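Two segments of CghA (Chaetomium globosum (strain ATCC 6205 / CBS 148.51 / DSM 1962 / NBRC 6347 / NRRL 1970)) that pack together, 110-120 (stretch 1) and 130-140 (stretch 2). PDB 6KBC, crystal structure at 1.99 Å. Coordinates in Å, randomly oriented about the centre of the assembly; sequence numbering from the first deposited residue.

Stretch 1, residues 110-120: GHGHVAGVWRT
Stretch 2 130-140: RTTASFDVAAD

What fills the apolar centre? The Phe-135 side chain, chi1 59° (p) and chi2 85°, lies across Gly-116, whose CA sits 3.8 Å from the centroid of the Phe-135 ring, over its face. A CB on Gly-116 would fall 2.3 Å from Phe-135 CZ, so the glycine makes room for the ring. Val-114 CG1 meets the ring edge at Phe-135 CE1, 4.1 Å, and Trp-118 (m, chi2 -103°) brings CZ3 to 3.3 Å from Phe-135 CE2, the planes at 38°.

How do the backbones hold this register? Two extended strands, one running through Val-114 to Arg-119 and the other from Thr-132 to Val-137, run antiparallel at 172°. Val-114/Val-137, Gly-116/Phe-135 and Trp-118/Ala-133 are hydrogen-bonded pairs, each bonded both ways; Val-114 N to Val-137 O is 3.0 Å, Val-137 N to Val-114 O 2.8 Å. Between them, Ala-115/Asp-136, Val-117/Ser-134 and Arg-119/Thr-132 send side chains to the face opposite Phe-135 and Trp-118.

What closes the polar edges? His-113 (t, chi2 -87°) donates from NE2 to Asp-136 OD2 (t) in a very short 2.5 Å hydrogen bond. Beyond the strands' other end, Thr-120 N reaches Thr-131 O at 2.9 Å, while Thr-131 N donates to Thr-120 OG1 at 3.3 Å.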

# COMPACT_ATOMS: atom_id res chain seq x y z
N GLY A 110 10.99 -18.46 -3.45
CA GLY A 110 10.64 -17.20 -4.08
C GLY A 110 9.58 -17.29 -5.14
O GLY A 110 9.09 -16.25 -5.60
N HIS A 111 9.20 -18.51 -5.55
CA HIS A 111 8.19 -18.71 -6.58
C HIS A 111 7.34 -19.93 -6.24
O HIS A 111 7.32 -20.93 -6.95
CB HIS A 111 8.82 -18.86 -7.96
CG HIS A 111 9.76 -17.75 -8.32
ND1 HIS A 111 11.09 -17.77 -7.96
CD2 HIS A 111 9.57 -16.61 -9.01
CE1 HIS A 111 11.68 -16.67 -8.41
NE2 HIS A 111 10.78 -15.95 -9.06
N GLY A 112 6.60 -19.85 -5.13
CA GLY A 112 5.68 -20.89 -4.77
C GLY A 112 4.31 -20.31 -4.47
O GLY A 112 4.14 -19.10 -4.30
N HIS A 113 3.33 -21.20 -4.42
CA HIS A 113 1.99 -20.83 -4.00
C HIS A 113 2.01 -20.49 -2.51
O HIS A 113 2.38 -21.33 -1.68
CB HIS A 113 1.02 -21.98 -4.29
CG HIS A 113 -0.32 -21.81 -3.64
ND1 HIS A 113 -0.58 -22.25 -2.36
CD2 HIS A 113 -1.47 -21.26 -4.10
CE1 HIS A 113 -1.84 -21.97 -2.05
NE2 HIS A 113 -2.40 -21.37 -3.09
N VAL A 114 1.64 -19.25 -2.17
CA VAL A 114 1.75 -18.74 -0.81
C VAL A 114 0.36 -18.64 -0.19
O VAL A 114 -0.60 -18.21 -0.84
CB VAL A 114 2.44 -17.36 -0.79
CG1 VAL A 114 2.36 -16.75 0.60
CG2 VAL A 114 3.87 -17.48 -1.24
N ALA A 115 0.26 -19.03 1.07
CA ALA A 115 -0.96 -18.88 1.85
C ALA A 115 -0.61 -18.30 3.20
O ALA A 115 0.30 -18.80 3.87
CB ALA A 115 -1.69 -20.22 2.02
N GLY A 116 -1.31 -17.25 3.60
CA GLY A 116 -1.11 -16.63 4.89
C GLY A 116 -2.38 -16.72 5.69
O GLY A 116 -3.48 -16.58 5.14
N VAL A 117 -2.24 -17.00 6.99
CA VAL A 117 -3.39 -17.09 7.87
C VAL A 117 -3.09 -16.40 9.19
O VAL A 117 -2.24 -16.84 9.97
CB VAL A 117 -3.83 -18.56 8.11
CG1 VAL A 117 -5.16 -18.59 8.83
CG2 VAL A 117 -3.92 -19.33 6.80
N TRP A 118 -3.74 -15.25 9.38
CA TRP A 118 -3.97 -14.56 10.65
C TRP A 118 -5.23 -15.12 11.29
O TRP A 118 -6.34 -14.91 10.78
CB TRP A 118 -4.06 -13.07 10.33
CG TRP A 118 -2.75 -12.30 10.12
CD1 TRP A 118 -2.18 -11.46 11.03
CD2 TRP A 118 -1.70 -12.62 9.20
NE1 TRP A 118 -0.96 -11.02 10.58
CE2 TRP A 118 -0.62 -11.75 9.48
CE3 TRP A 118 -1.59 -13.48 8.10
CZ2 TRP A 118 0.54 -11.72 8.71
CZ3 TRP A 118 -0.43 -13.46 7.34
CH2 TRP A 118 0.62 -12.58 7.65
N ARG A 119 -5.06 -15.85 12.39
CA ARG A 119 -6.18 -16.60 12.95
C ARG A 119 -6.03 -16.78 14.45
O ARG A 119 -4.93 -16.71 15.01
CB ARG A 119 -6.35 -17.98 12.32
CG ARG A 119 -5.14 -18.87 12.55
CD ARG A 119 -5.29 -20.26 11.97
NE ARG A 119 -4.08 -21.04 12.18
CZ ARG A 119 -3.78 -21.71 13.29
NH1 ARG A 119 -4.56 -21.62 14.36
NH2 ARG A 119 -2.65 -22.40 13.36
N THR A 120 -7.17 -17.02 15.09
CA THR A 120 -7.21 -17.54 16.45
C THR A 120 -6.78 -19.01 16.46
O THR A 120 -6.59 -19.64 15.42
CB THR A 120 -8.61 -17.38 17.04
OG1 THR A 120 -9.56 -17.90 16.11
CG2 THR A 120 -8.91 -15.92 17.29
N ARG A 130 -14.01 -16.20 17.54
CA ARG A 130 -13.38 -16.80 16.34
C ARG A 130 -12.97 -15.72 15.33
O ARG A 130 -13.80 -14.88 15.01
CB ARG A 130 -14.28 -17.81 15.63
CG ARG A 130 -13.65 -18.46 14.41
CD ARG A 130 -14.45 -19.63 13.88
NE ARG A 130 -15.29 -19.28 12.74
CZ ARG A 130 -16.60 -19.10 12.81
NH1 ARG A 130 -17.23 -19.22 13.97
NH2 ARG A 130 -17.29 -18.78 11.72
N THR A 131 -11.74 -15.80 14.84
CA THR A 131 -11.22 -14.85 13.86
C THR A 131 -10.27 -15.56 12.90
O THR A 131 -9.25 -16.11 13.32
CB THR A 131 -10.50 -13.67 14.51
OG1 THR A 131 -11.31 -13.11 15.55
CG2 THR A 131 -10.18 -12.62 13.46
N THR A 132 -10.60 -15.52 11.61
CA THR A 132 -9.71 -15.98 10.56
C THR A 132 -9.65 -14.91 9.49
O THR A 132 -10.68 -14.43 9.03
CB THR A 132 -10.18 -17.31 9.97
OG1 THR A 132 -10.54 -18.21 11.03
CG2 THR A 132 -9.06 -17.94 9.15
N ALA A 133 -8.43 -14.53 9.11
CA ALA A 133 -8.20 -13.68 7.95
C ALA A 133 -7.05 -14.30 7.18
O ALA A 133 -6.00 -14.59 7.75
CB ALA A 133 -7.88 -12.24 8.34
N SER A 134 -7.25 -14.55 5.89
CA SER A 134 -6.28 -15.33 5.17
C SER A 134 -6.09 -14.75 3.78
O SER A 134 -7.01 -14.17 3.20
CB SER A 134 -6.71 -16.80 5.08
OG SER A 134 -7.75 -16.95 4.12
N PHE A 135 -4.89 -14.93 3.24
CA PHE A 135 -4.64 -14.60 1.85
C PHE A 135 -3.97 -15.77 1.16
O PHE A 135 -3.31 -16.60 1.78
CB PHE A 135 -3.81 -13.31 1.69
CG PHE A 135 -2.45 -13.35 2.34
CD1 PHE A 135 -1.35 -13.90 1.69
CD2 PHE A 135 -2.25 -12.76 3.58
CE1 PHE A 135 -0.09 -13.90 2.29
CE2 PHE A 135 -1.00 -12.76 4.18
CZ PHE A 135 0.08 -13.33 3.53
N ASP A 136 -4.15 -15.82 -0.16
CA ASP A 136 -3.63 -16.88 -0.99
C ASP A 136 -3.16 -16.26 -2.29
O ASP A 136 -3.92 -15.52 -2.93
CB ASP A 136 -4.71 -17.94 -1.24
CG ASP A 136 -4.14 -19.29 -1.57
OD1 ASP A 136 -3.69 -19.99 -0.63
OD2 ASP A 136 -4.19 -19.67 -2.76
N VAL A 137 -1.93 -16.53 -2.69
CA VAL A 137 -1.39 -15.97 -3.92
C VAL A 137 -0.83 -17.10 -4.77
O VAL A 137 -0.03 -17.91 -4.28
CB VAL A 137 -0.30 -14.92 -3.65
CG1 VAL A 137 0.15 -14.33 -4.95
CG2 VAL A 137 -0.83 -13.83 -2.72
N ALA A 138 -1.22 -17.13 -6.05
CA ALA A 138 -0.70 -18.11 -6.99
C ALA A 138 0.82 -18.01 -7.09
O ALA A 138 1.40 -16.94 -6.89
CB ALA A 138 -1.33 -17.92 -8.36
N ALA A 139 1.46 -19.14 -7.39
CA ALA A 139 2.91 -19.15 -7.56
C ALA A 139 3.34 -18.26 -8.72
O ALA A 139 4.41 -17.65 -8.66
CB ALA A 139 3.41 -20.58 -7.80
N ASP A 140 2.55 -18.19 -9.79
CA ASP A 140 2.90 -17.28 -10.88
C ASP A 140 2.34 -15.87 -10.69
O ASP A 140 2.37 -15.09 -11.64
CB ASP A 140 2.44 -17.83 -12.23
CG ASP A 140 0.94 -17.97 -12.35
OD1 ASP A 140 0.21 -17.54 -11.42
OD2 ASP A 140 0.48 -18.45 -13.41
O HOH W 1 5.77 -16.61 -6.48
O HOH W 2 3.09 -16.69 -4.76